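PDB 6HWJ: glucosamine kinase, which catalyses the ATP- and magnesium-dependent phosphorylation of D-glucosamine to D-glucosamine 6-phosphate and is also active, to a lesser extent, on glucose. Local coordinates for residues E256-A260 and V407-L411; P293-G299 and R332-D338; D347-R351 and L426-D430. One frame throughout, in Å; residues are numbered along the deposited sequence.

Overall arrangement
Contacts 1 and 3 lie on the same side of the chain's centre. Contact 2 (293-299 with 332-338) leads into D300, which binds D-glucosamine; the H298 side chain is about 4 Å from that of D300 and about 7 Å from a bound magnesium ion. Contact 1 (256-260 with 407-411) holds E409, which also binds D-glucosamine, and the side chain of R408 is about 9 Å from that of D300. Contact 3 (347-351 with 426-430) reaches E409 through H348. Contacts 1 and 3 touch, E409 OE2 being 3.5 Å from H348 CE1, and their centres are 16 Å apart. Contacts 2 and 3 share helix 335-356, with centres 23 Å apart.

Contact 1 of 3, residues E256-A260 and V407-L411; sequences ELDEA and VREYL
Both segments are regular alpha-helix and continue at both ends. E256-A260 belongs to helix 243-263 and V407-L411 to helix 398-416. The axes of the two short segments approach to 9.2 Å and cross at 46°, running in broadly the same direction. The CA atoms pair L257 with V407 at 6.2 Å and A260 with L411 at 5.9 Å. The small A260 sits in the interface. A260 CB lies 4.0 Å from V407 CG1, 4.0 Å from Y410 CB and 4.0 Å from L411 CD2. V407 is in the t rotamer, with CG1 3.9 Å from L257 CA. L257 has chi1 t and chi2 p; its CB points away, yet CD1 still comes within 4.2 Å of V407 CG2. L411 is mt. It brings CD1 to 4.0 Å from E256 CB and CD2 to 3.9 Å from E259 CG.

This is helix-helix packing in the C-terminal, mainly helical part of the kinase. Helix 398-416 carries much of the proposed substrate-specificity motif. E409 takes no part in the contact; it binds D-glucosamine. Helix 266-284 packs beside the same apolar layer, through I279, L272, Y283 and W275.

The polar pair is E256 and R408. E256 is extended (mt) and R408 is folded back (mmm). The bend carries the guanidinium to the carboxylate. R408 NH2 meets E256 OE2 at 3.2 Å in a salt bridge whose hydrogen bond is weak, with the oxygen near the guanidinium plane. E259 is tt and forms its salt bridge with R415.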
ATOM      1  N   GLU A 256      14.537  -5.119 -15.670  1.00 35.87           N
ATOM      2  CA  GLU A 256      15.010  -4.807 -14.329  1.00 37.98           C
ATOM      3  C   GLU A 256      16.255  -5.616 -13.987  1.00 36.64           C
ATOM      4  O   GLU A 256      17.209  -5.093 -13.386  1.00 35.85           O
ATOM      5  CB  GLU A 256      13.899  -5.060 -13.313  1.00 40.71           C
ATOM      6  CG  GLU A 256      12.689  -4.158 -13.486  1.00 46.47           C
ATOM      7  CD  GLU A 256      11.529  -4.558 -12.591  1.00 53.49           C
ATOM      8  OE1 GLU A 256      11.537  -5.698 -12.081  1.00 55.24           O
ATOM      9  OE2 GLU A 256      10.606  -3.735 -12.398  1.00 55.65           O
ATOM     10  N   LEU A 257      16.266  -6.893 -14.356  1.00 35.31           N
ATOM     11  CA  LEU A 257      17.455  -7.714 -14.158  1.00 36.66           C
ATOM     12  C   LEU A 257      18.658  -7.111 -14.881  1.00 38.64           C
ATOM     13  O   LEU A 257      19.746  -6.981 -14.307  1.00 37.90           O
ATOM     14  CB  LEU A 257      17.173  -9.143 -14.646  1.00 36.90           C
ATOM     15  CG  LEU A 257      18.333 -10.129 -14.586  1.00 38.60           C
ATOM     16  CD1 LEU A 257      18.872 -10.272 -13.173  1.00 37.92           C
ATOM     17  CD2 LEU A 257      17.893 -11.475 -15.130  1.00 40.41           C
ATOM     18  N   ASP A 258      18.478  -6.736 -16.151  1.00 38.81           N
ATOM     19  CA  ASP A 258      19.576  -6.124 -16.898  1.00 41.24           C
ATOM     20  C   ASP A 258      20.081  -4.863 -16.201  1.00 40.76           C
ATOM     21  O   ASP A 258      21.296  -4.652 -16.087  1.00 41.38           O
ATOM     22  CB  ASP A 258      19.132  -5.814 -18.323  1.00 47.66           C
ATOM     23  CG  ASP A 258      18.936  -7.064 -19.153  1.00 56.13           C
ATOM     24  OD1 ASP A 258      19.517  -8.112 -18.801  1.00 58.30           O
ATOM     25  OD2 ASP A 258      18.202  -7.001 -20.161  1.00 61.73           O
ATOM     26  N   GLU A 259      19.171  -4.023 -15.712  1.00 39.01           N
ATOM     27  CA  GLU A 259      19.598  -2.807 -15.029  1.00 43.93           C
ATOM     28  C   GLU A 259      20.399  -3.137 -13.776  1.00 39.72           C
ATOM     29  O   GLU A 259      21.449  -2.535 -13.517  1.00 40.42           O
ATOM     30  CB  GLU A 259      18.395  -1.933 -14.689  1.00 53.32           C
ATOM     31  CG  GLU A 259      18.780  -0.554 -14.170  1.00 65.04           C
ATOM     32  CD  GLU A 259      17.574   0.293 -13.808  1.00 74.98           C
ATOM     33  OE1 GLU A 259      16.472   0.023 -14.331  1.00 78.26           O
ATOM     34  OE2 GLU A 259      17.728   1.224 -12.988  1.00 78.37           O
ATOM     35  N   ALA A 260      19.908  -4.087 -12.965  1.00 36.16           N
ATOM     36  CA  ALA A 260      20.639  -4.474 -11.763  1.00 34.69           C
ATOM     37  C   ALA A 260      22.017  -5.023 -12.106  1.00 36.12           C
ATOM     38  O   ALA A 260      23.006  -4.667 -11.462  1.00 37.32           O
ATOM     39  CB  ALA A 260      19.839  -5.505 -10.969  1.00 31.70           C
ATOM     40  N   VAL A 407      15.564  -8.851  -7.108  1.00 30.06           N
ATOM     41  CA  VAL A 407      16.178  -7.930  -8.049  1.00 28.41           C
ATOM     42  C   VAL A 407      15.758  -6.492  -7.762  1.00 33.16           C
ATOM     43  O   VAL A 407      16.557  -5.558  -7.924  1.00 33.19           O
ATOM     44  CB  VAL A 407      15.829  -8.337  -9.493  1.00 35.65           C
ATOM     45  CG1 VAL A 407      16.344  -7.306 -10.479  1.00 38.14           C
ATOM     46  CG2 VAL A 407      16.393  -9.726  -9.798  1.00 35.00           C
ATOM     47  N   ARG A 408      14.508  -6.288  -7.348  1.00 35.76           N
ATOM     48  CA  ARG A 408      14.066  -4.945  -6.979  1.00 39.44           C
ATOM     49  C   ARG A 408      14.883  -4.388  -5.816  1.00 30.02           C
ATOM     50  O   ARG A 408      15.063  -3.170  -5.713  1.00 29.82           O
ATOM     51  CB  ARG A 408      12.577  -4.942  -6.605  1.00 48.52           C
ATOM     52  CG  ARG A 408      11.608  -5.130  -7.764  1.00 63.39           C
ATOM     53  CD  ARG A 408      11.737  -4.046  -8.821  1.00 76.74           C
ATOM     54  NE  ARG A 408      11.776  -2.702  -8.251  1.00 86.26           N
ATOM     55  CZ  ARG A 408      11.827  -1.583  -8.971  1.00 93.52           C
ATOM     56  NH1 ARG A 408      11.866  -0.408  -8.366  1.00 94.39           N
ATOM     57  NH2 ARG A 408      11.833  -1.640 -10.297  1.00 97.45           N
ATOM     58  N   GLU A 409      15.352  -5.258  -4.913  1.00 25.27           N
ATOM     59  CA  GLU A 409      16.121  -4.785  -3.770  1.00 27.76           C
ATOM     60  C   GLU A 409      17.478  -4.262  -4.211  1.00 26.90           C
ATOM     61  O   GLU A 409      17.969  -3.270  -3.654  1.00 26.33           O
ATOM     62  CB  GLU A 409      16.283  -5.902  -2.730  1.00 30.17           C
ATOM     63  CG  GLU A 409      14.973  -6.433  -2.212  1.00 31.62           C
ATOM     64  CD  GLU A 409      14.191  -5.407  -1.398  1.00 34.38           C
ATOM     65  OE1 GLU A 409      14.775  -4.415  -0.930  1.00 32.95           O
ATOM     66  OE2 GLU A 409      12.977  -5.597  -1.215  1.00 36.80           O
ATOM     67  N   TYR A 410      18.085  -4.900  -5.226  1.00 27.75           N
ATOM     68  CA  TYR A 410      19.307  -4.361  -5.806  1.00 31.21           C
ATOM     69  C   TYR A 410      19.089  -2.953  -6.349  1.00 31.58           C
ATOM     70  O   TYR A 410      19.940  -2.061  -6.176  1.00 30.06           O
ATOM     71  CB  TYR A 410      19.820  -5.242  -6.948  1.00 30.02           C
ATOM     72  CG  TYR A 410      20.410  -6.573  -6.570  1.00 29.32           C
ATOM     73  CD1 TYR A 410      21.644  -6.655  -5.952  1.00 29.30           C
ATOM     74  CD2 TYR A 410      19.761  -7.756  -6.905  1.00 29.52           C
ATOM     75  CE1 TYR A 410      22.206  -7.886  -5.645  1.00 31.56           C
ATOM     76  CE2 TYR A 410      20.316  -8.984  -6.615  1.00 31.71           C
ATOM     77  CZ  TYR A 410      21.537  -9.049  -5.995  1.00 33.35           C
ATOM     78  OH  TYR A 410      22.080 -10.279  -5.707  1.00 39.44           O
ATOM     79  N   LEU A 411      17.966  -2.742  -7.041  1.00 31.05           N
ATOM     80  CA  LEU A 411      17.703  -1.446  -7.640  1.00 32.74           C
ATOM     81  C   LEU A 411      17.448  -0.405  -6.560  1.00 32.82           C
ATOM     82  O   LEU A 411      17.936   0.727  -6.659  1.00 32.15           O
ATOM     83  CB  LEU A 411      16.521  -1.540  -8.619  1.00 33.20           C
ATOM     84  CG  LEU A 411      16.739  -2.430  -9.846  1.00 35.92           C
ATOM     85  CD1 LEU A 411      15.513  -2.400 -10.776  1.00 40.25           C
ATOM     86  CD2 LEU A 411      17.976  -2.013 -10.638  1.00 38.25           C
TER

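Contact 2 of 3, residues P293-G299 and R332-D338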
ATOM      1  N   PRO A 293      -4.936 -16.780 -12.517  1.00 37.60           N
ATOM      2  CA  PRO A 293      -5.961 -15.811 -12.092  1.00 34.76           C
ATOM      3  C   PRO A 293      -5.358 -14.536 -11.529  1.00 30.22           C
ATOM      4  O   PRO A 293      -4.459 -14.575 -10.683  1.00 31.88           O
ATOM      5  CB  PRO A 293      -6.755 -16.575 -11.020  1.00 34.90           C
ATOM      6  CG  PRO A 293      -5.763 -17.544 -10.456  1.00 38.05           C
ATOM      7  CD  PRO A 293      -4.887 -17.962 -11.631  1.00 37.94           C
ATOM      8  N   LEU A 294      -5.873 -13.402 -11.995  1.00 30.29           N
ATOM      9  CA  LEU A 294      -5.556 -12.095 -11.413  1.00 30.20           C
ATOM     10  C   LEU A 294      -6.748 -11.602 -10.596  1.00 31.38           C
ATOM     11  O   LEU A 294      -7.903 -11.724 -11.039  1.00 31.86           O
ATOM     12  CB  LEU A 294      -5.219 -11.073 -12.492  1.00 31.72           C
ATOM     13  CG  LEU A 294      -4.263 -11.558 -13.604  1.00 31.63           C
ATOM     14  CD1 LEU A 294      -4.119 -10.489 -14.694  1.00 34.05           C
ATOM     15  CD2 LEU A 294      -2.928 -11.916 -12.990  1.00 30.01           C
ATOM     16  N   ILE A 295      -6.462 -11.047  -9.418  1.00 29.46           N
ATOM     17  CA  ILE A 295      -7.475 -10.519  -8.507  1.00 28.57           C
ATOM     18  C   ILE A 295      -7.038  -9.135  -8.031  1.00 28.34           C
ATOM     19  O   ILE A 295      -5.908  -8.707  -8.253  1.00 30.59           O
ATOM     20  CB  ILE A 295      -7.716 -11.437  -7.284  1.00 27.72           C
ATOM     21  CG1 ILE A 295      -6.436 -11.619  -6.479  1.00 26.93           C
ATOM     22  CG2 ILE A 295      -8.269 -12.809  -7.729  1.00 28.92           C
ATOM     23  CD1 ILE A 295      -6.665 -12.173  -5.080  1.00 28.57           C
ATOM     24  N   ASP A 296      -7.955  -8.435  -7.374  1.00 27.42           N
ATOM     25  CA  ASP A 296      -7.578  -7.255  -6.593  1.00 27.40           C
ATOM     26  C   ASP A 296      -6.595  -7.685  -5.503  1.00 26.50           C
ATOM     27  O   ASP A 296      -6.897  -8.590  -4.712  1.00 27.85           O
ATOM     28  CB  ASP A 296      -8.824  -6.619  -5.957  1.00 27.95           C
ATOM     29  CG  ASP A 296      -9.803  -6.058  -6.986  1.00 33.76           C
ATOM     30  OD1 ASP A 296      -9.512  -6.060  -8.202  1.00 32.57           O
ATOM     31  OD2 ASP A 296     -10.895  -5.633  -6.574  1.00 34.70           O
ATOM     32  N   VAL A 297      -5.425  -7.052  -5.457  1.00 25.57           N
ATOM     33  CA  VAL A 297      -4.390  -7.420  -4.508  1.00 26.06           C
ATOM     34  C   VAL A 297      -4.022  -6.191  -3.671  1.00 25.92           C
ATOM     35  O   VAL A 297      -4.445  -5.075  -3.949  1.00 24.71           O
ATOM     36  CB  VAL A 297      -3.128  -7.999  -5.186  1.00 26.55           C
ATOM     37  CG1 VAL A 297      -3.445  -9.307  -5.906  1.00 25.33           C
ATOM     38  CG2 VAL A 297      -2.504  -6.995  -6.146  1.00 27.43           C
ATOM     39  N   HIS A 298      -3.229  -6.426  -2.625  1.00 24.91           N
ATOM     40  CA  HIS A 298      -2.628  -5.322  -1.881  1.00 25.06           C
ATOM     41  C   HIS A 298      -1.650  -4.558  -2.766  1.00 26.49           C
ATOM     42  O   HIS A 298      -1.743  -3.329  -2.905  1.00 27.39           O
ATOM     43  CB  HIS A 298      -1.916  -5.845  -0.619  1.00 22.96           C
ATOM     44  CG  HIS A 298      -1.333  -4.765   0.236  1.00 24.65           C
ATOM     45  ND1 HIS A 298      -0.183  -4.078  -0.107  1.00 24.24           N
ATOM     46  CD2 HIS A 298      -1.758  -4.228   1.418  1.00 24.32           C
ATOM     47  CE1 HIS A 298       0.077  -3.167   0.821  1.00 28.39           C
ATOM     48  NE2 HIS A 298      -0.862  -3.235   1.757  1.00 26.42           N
ATOM     49  N   GLY A 299      -0.685  -5.267  -3.355  1.00 27.62           N
ATOM     50  CA  GLY A 299       0.152  -4.705  -4.398  1.00 31.11           C
ATOM     51  C   GLY A 299       1.433  -4.055  -3.923  1.00 30.57           C
ATOM     52  O   GLY A 299       2.267  -3.693  -4.761  1.00 35.45           O
ATOM     53  N   ARG A 332      -5.544  -5.509 -11.551  1.00 30.47           N
ATOM     54  CA  ARG A 332      -5.453  -6.803 -10.897  1.00 28.41           C
ATOM     55  C   ARG A 332      -4.118  -7.470 -11.194  1.00 32.34           C
ATOM     56  O   ARG A 332      -3.529  -7.278 -12.261  1.00 33.41           O
ATOM     57  CB  ARG A 332      -6.600  -7.694 -11.343  1.00 29.09           C
ATOM     58  CG  ARG A 332      -7.949  -7.170 -10.937  1.00 33.57           C
ATOM     59  CD  ARG A 332      -9.069  -8.077 -11.410  1.00 38.02           C
ATOM     60  NE  ARG A 332     -10.308  -7.836 -10.661  1.00 40.33           N
ATOM     61  CZ  ARG A 332     -11.495  -8.337 -10.997  1.00 39.37           C
ATOM     62  NH1 ARG A 332     -11.616  -9.101 -12.059  1.00 35.61           N
ATOM     63  NH2 ARG A 332     -12.555  -8.062 -10.260  1.00 43.39           N
ATOM     64  N   GLN A 333      -3.651  -8.263 -10.232  1.00 31.86           N
ATOM     65  CA  GLN A 333      -2.373  -8.956 -10.295  1.00 30.70           C
ATOM     66  C   GLN A 333      -2.556 -10.361  -9.720  1.00 32.18           C
ATOM     67  O   GLN A 333      -3.579 -10.634  -9.071  1.00 29.56           O
ATOM     68  CB  GLN A 333      -1.306  -8.210  -9.492  1.00 30.64           C
ATOM     69  CG  GLN A 333      -1.094  -6.731  -9.890  1.00 35.30           C
ATOM     70  CD  GLN A 333      -0.409  -6.581 -11.237  1.00 39.55           C
ATOM     71  OE1 GLN A 333       0.012  -7.562 -11.836  1.00 35.00           O
ATOM     72  NE2 GLN A 333      -0.291  -5.341 -11.712  1.00 41.03           N
ATOM     73  N   PRO A 334      -1.576 -11.260  -9.878  1.00 30.10           N
ATOM     74  CA  PRO A 334      -1.662 -12.558  -9.196  1.00 30.58           C
ATOM     75  C   PRO A 334      -1.586 -12.388  -7.685  1.00 29.17           C
ATOM     76  O   PRO A 334      -0.795 -11.602  -7.177  1.00 25.77           O
ATOM     77  CB  PRO A 334      -0.441 -13.330  -9.717  1.00 30.28           C
ATOM     78  CG  PRO A 334       0.051 -12.538 -10.897  1.00 32.32           C
ATOM     79  CD  PRO A 334      -0.311 -11.112 -10.613  1.00 28.98           C
ATOM     80  N   ALA A 335      -2.393 -13.169  -6.971  1.00 31.49           N
ATOM     81  CA  ALA A 335      -2.295 -13.202  -5.518  1.00 31.83           C
ATOM     82  C   ALA A 335      -0.894 -13.601  -5.068  1.00 29.25           C
ATOM     83  O   ALA A 335      -0.406 -13.114  -4.035  1.00 26.32           O
ATOM     84  CB  ALA A 335      -3.335 -14.166  -4.939  1.00 29.27           C
ATOM     85  N   ALA A 336      -0.217 -14.452  -5.837  1.00 26.96           N
ATOM     86  CA  ALA A 336       1.130 -14.852  -5.477  1.00 25.83           C
ATOM     87  C   ALA A 336       2.078 -13.663  -5.387  1.00 26.48           C
ATOM     88  O   ALA A 336       3.114 -13.755  -4.716  1.00 26.17           O
ATOM     89  CB  ALA A 336       1.666 -15.874  -6.478  1.00 26.69           C
ATOM     90  N   LEU A 337       1.756 -12.547  -6.043  1.00 26.08           N
ATOM     91  CA  LEU A 337       2.579 -11.356  -5.910  1.00 25.62           C
ATOM     92  C   LEU A 337       2.630 -10.871  -4.462  1.00 24.92           C
ATOM     93  O   LEU A 337       3.708 -10.565  -3.933  1.00 25.36           O
ATOM     94  CB  LEU A 337       2.048 -10.250  -6.829  1.00 27.76           C
ATOM     95  CG  LEU A 337       2.799  -8.922  -6.707  1.00 31.67           C
ATOM     96  CD1 LEU A 337       4.212  -9.055  -7.280  1.00 30.60           C
ATOM     97  CD2 LEU A 337       2.040  -7.791  -7.433  1.00 38.71           C
ATOM     98  N   ASP A 338       1.470 -10.780  -3.798  1.00 27.47           N
ATOM     99  CA  ASP A 338       1.477 -10.427  -2.374  1.00 23.23           C
ATOM    100  C   ASP A 338       2.228 -11.476  -1.573  1.00 27.40           C
ATOM    101  O   ASP A 338       2.929 -11.150  -0.601  1.00 28.18           O
ATOM    102  CB  ASP A 338       0.058 -10.294  -1.818  1.00 25.16           C
ATOM    103  CG  ASP A 338      -0.691  -9.068  -2.337  1.00 26.96           C
ATOM    104  OD1 ASP A 338      -0.063  -8.091  -2.810  1.00 25.52           O
ATOM    105  OD2 ASP A 338      -1.940  -9.091  -2.237  1.00 27.97           O
TER
HETATM  106  O   HOH W   1      -4.624 -14.482  -8.117  1.00 29.64           O
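Here a small antiparallel sheet runs into the HGD sequence that, as in related protein-kinase-like phosphotransferases, marks the start of the catalytic loop. Strand 293-295 is the middle strand, between 239-240 and 333-334. P293 O receives a 2.6 Å hydrogen bond from water 1, which in turn accepts one from A335 N at 2.8 Å. The CA-to-CB bond of L294 points toward 332-338; L294 CD2 lies 3.6 Å from P334 CD, and W249 of helix 243-263 packs on both residues. I295 makes the firm strand pairing. Its N bonds to Q333 O at 2.9 Å and its O takes Q333 N at 3.0 Å. I295 CD1 also touches A335 CB at 3.9 Å. D296 OD1 holds R332 NE at 3.1 Å in a salt bridge. D296 OD2 pairs with R236, and R332 NH1 bonds to T239 OG1. V297 wedges between Q333 and D338, with CG2 3.8 Å from Q333 CB and CB 3.4 Å from D338 OD2. H298 sends its ring away, and NE2 bonds to V316 O. Its backbone N donates to D338 OD2 at 3.0 Å, an oxygen that also meets H230. G299 has a positive phi of 91°, where a CB would clash with the preceding carbonyl. The D338 carboxylate accepts from two successive amides, H298 N and, at 2.9 Å, G299 N to D338 OD1.

Contact 3 of 3, residues D347-R351 and L426-D430; sequences DHVGR and LSLTD
A salt-bridge network of D347, R351 and D430 joins two helices beside the D-glucosamine-binding residue E409. Both segments are helical throughout, within helix 335-356 and helix 422-431. Their short axes approach to 10.6 Å at an angle of 118°, so the helices cross steeply. The nearest CA pairs are D347 with S427 at 6.8 Å and R351 with L426 at 7.4 Å. The wide spacing is bridged mainly by polar side chains.

R351 is central. Its chi angles are m, m, t and -177°, so the chain bends near the backbone and then runs straight across. NE meets D347 OD1 of the preceding helical turn at 2.8 Å. NH2 meets D430 OD2 at 2.8 Å, and NH1 makes a weak 3.3 Å hydrogen bond to the same D430 OD2. D347 is t at chi1 and D430 is m; each points toward the opposite helix. One face of the guanidinium lies over L426 O and S427 N, and R351 CD packs 3.9 Å from L426 CB.

In the helical C-terminal part of this kinase, the contact fastens helix 422-431, after the proposed specificity motif, to the long helix 335-356. Further charges extend the network: D430 OD1 pairs with R366 and D347 OD2 with R402.

S427, in the conformer given (m), places OG 3.0 Å from D347 OD1, with V423 O as another possible acceptor. H348 (chi1 m) turns a ring edge to it, with CD2 3.4 Å from S427 OG, while H348 NE2 bonds to E406. Water 2 links D347 OD2 (2.4 Å), S427 O (2.8 Å) and R351 NH2 (3.2 Å).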
ATOM      1  N   ASP A 347      12.254 -12.930   4.873  1.00 29.98           N
ATOM      2  CA  ASP A 347      13.667 -13.226   4.651  1.00 29.76           C
ATOM      3  C   ASP A 347      14.526 -12.003   4.968  1.00 25.20           C
ATOM      4  O   ASP A 347      15.532 -12.096   5.686  1.00 24.84           O
ATOM      5  CB  ASP A 347      13.851 -13.680   3.201  1.00 28.65           C
ATOM      6  CG  ASP A 347      15.241 -14.169   2.906  1.00 30.38           C
ATOM      7  OD1 ASP A 347      16.211 -13.460   3.212  1.00 35.98           O
ATOM      8  OD2 ASP A 347      15.367 -15.265   2.351  1.00 35.37           O
ATOM      9  N   HIS A 348      14.134 -10.847   4.449  1.00 22.78           N
ATOM     10  CA  HIS A 348      14.929  -9.625   4.623  1.00 27.06           C
ATOM     11  C   HIS A 348      15.015  -9.194   6.094  1.00 27.96           C
ATOM     12  O   HIS A 348      16.052  -8.657   6.522  1.00 23.03           O
ATOM     13  CB  HIS A 348      14.348  -8.518   3.770  1.00 26.87           C
ATOM     14  CG  HIS A 348      14.297  -8.860   2.314  1.00 25.79           C
ATOM     15  ND1 HIS A 348      13.544  -8.155   1.401  1.00 28.53           N
ATOM     16  CD2 HIS A 348      14.883  -9.862   1.620  1.00 27.14           C
ATOM     17  CE1 HIS A 348      13.684  -8.699   0.202  1.00 24.59           C
ATOM     18  NE2 HIS A 348      14.507  -9.726   0.304  1.00 28.23           N
ATOM     19  N   VAL A 349      13.938  -9.392   6.851  1.00 27.19           N
ATOM     20  CA  VAL A 349      13.967  -9.135   8.286  1.00 27.41           C
ATOM     21  C   VAL A 349      15.092  -9.916   8.934  1.00 24.62           C
ATOM     22  O   VAL A 349      15.853  -9.381   9.739  1.00 26.30           O
ATOM     23  CB  VAL A 349      12.609  -9.480   8.927  1.00 27.11           C
ATOM     24  CG1 VAL A 349      12.719  -9.500  10.455  1.00 29.86           C
ATOM     25  CG2 VAL A 349      11.562  -8.466   8.508  1.00 29.66           C
ATOM     26  N   GLY A 350      15.207 -11.191   8.588  1.00 26.59           N
ATOM     27  CA  GLY A 350      16.276 -12.003   9.115  1.00 27.00           C
ATOM     28  C   GLY A 350      17.638 -11.491   8.710  1.00 27.13           C
ATOM     29  O   GLY A 350      18.567 -11.474   9.521  1.00 27.01           O
ATOM     30  N   ARG A 351      17.785 -11.065   7.446  1.00 25.52           N
ATOM     31  CA  ARG A 351      19.074 -10.557   7.006  1.00 23.66           C
ATOM     32  C   ARG A 351      19.449  -9.305   7.789  1.00 25.68           C
ATOM     33  O   ARG A 351      20.615  -9.119   8.153  1.00 25.64           O
ATOM     34  CB  ARG A 351      19.056 -10.249   5.500  1.00 27.08           C
ATOM     35  CG  ARG A 351      18.621 -11.415   4.627  1.00 25.06           C
ATOM     36  CD  ARG A 351      19.459 -12.642   4.805  1.00 27.44           C
ATOM     37  NE  ARG A 351      18.869 -13.783   4.090  1.00 25.00           N
ATOM     38  CZ  ARG A 351      19.356 -15.017   4.119  1.00 28.63           C
ATOM     39  NH1 ARG A 351      20.460 -15.290   4.818  1.00 27.87           N
ATOM     40  NH2 ARG A 351      18.738 -15.976   3.460  1.00 32.07           N
ATOM     41  N   LEU A 426      22.413 -12.175   0.003  1.00 31.02           N
ATOM     42  CA  LEU A 426      22.303 -13.298   0.930  1.00 30.61           C
ATOM     43  C   LEU A 426      20.991 -14.045   0.719  1.00 28.87           C
ATOM     44  O   LEU A 426      20.957 -15.270   0.811  1.00 30.77           O
ATOM     45  CB  LEU A 426      22.435 -12.804   2.367  1.00 30.97           C
ATOM     46  CG  LEU A 426      23.802 -12.173   2.680  1.00 35.54           C
ATOM     47  CD1 LEU A 426      23.845 -11.600   4.093  1.00 35.60           C
ATOM     48  CD2 LEU A 426      24.946 -13.172   2.473  1.00 35.15           C
ATOM     49  N   SER A 427      19.906 -13.328   0.409  1.00 26.21           N
ATOM     50  CA  SER A 427      18.635 -13.988   0.129  0.59 28.87           C
ATOM     51  C   SER A 427      18.764 -14.942  -1.053  1.00 29.46           C
ATOM     52  O   SER A 427      18.390 -16.118  -0.967  1.00 28.53           O
ATOM     53  CB  SER A 427      17.552 -12.945  -0.161  0.59 29.66           C
ATOM     54  OG  SER A 427      17.443 -12.020   0.882  0.59 29.98           O
ATOM     55  N   LEU A 428      19.309 -14.447  -2.179  1.00 29.37           N
ATOM     56  CA  LEU A 428      19.440 -15.275  -3.372  1.00 30.99           C
ATOM     57  C   LEU A 428      20.450 -16.390  -3.170  1.00 33.74           C
ATOM     58  O   LEU A 428      20.306 -17.465  -3.762  1.00 35.43           O
ATOM     59  CB  LEU A 428      19.845 -14.441  -4.585  1.00 31.09           C
ATOM     60  CG  LEU A 428      18.752 -13.552  -5.170  1.00 31.81           C
ATOM     61  CD1 LEU A 428      19.345 -12.570  -6.169  1.00 34.50           C
ATOM     62  CD2 LEU A 428      17.667 -14.390  -5.832  1.00 31.63           C
ATOM     63  N   THR A 429      21.483 -16.149  -2.363  1.00 34.48           N
ATOM     64  CA  THR A 429      22.434 -17.202  -2.034  1.00 37.34           C
ATOM     65  C   THR A 429      21.724 -18.408  -1.434  1.00 37.46           C
ATOM     66  O   THR A 429      22.038 -19.546  -1.784  1.00 37.11           O
ATOM     67  CB  THR A 429      23.511 -16.675  -1.079  1.00 37.43           C
ATOM     68  OG1 THR A 429      24.310 -15.687  -1.750  1.00 35.40           O
ATOM     69  CG2 THR A 429      24.417 -17.821  -0.617  1.00 39.86           C
ATOM     70  N   ASP A 430      20.750 -18.179  -0.553  1.00 37.82           N
ATOM     71  CA  ASP A 430      19.994 -19.278   0.037  1.00 40.71           C
ATOM     72  C   ASP A 430      18.851 -19.762  -0.854  1.00 43.74           C
ATOM     73  O   ASP A 430      18.457 -20.924  -0.740  1.00 45.15           O
ATOM     74  CB  ASP A 430      19.436 -18.859   1.413  1.00 38.84           C
ATOM     75  CG  ASP A 430      20.505 -18.827   2.496  1.00 43.56           C
ATOM     76  OD1 ASP A 430      21.655 -19.266   2.238  1.00 45.03           O
ATOM     77  OD2 ASP A 430      20.201 -18.380   3.628  1.00 45.59           O
TER
HETATM   78  O   HOH W   2      16.690 -16.858   1.116  1.00 38.24           O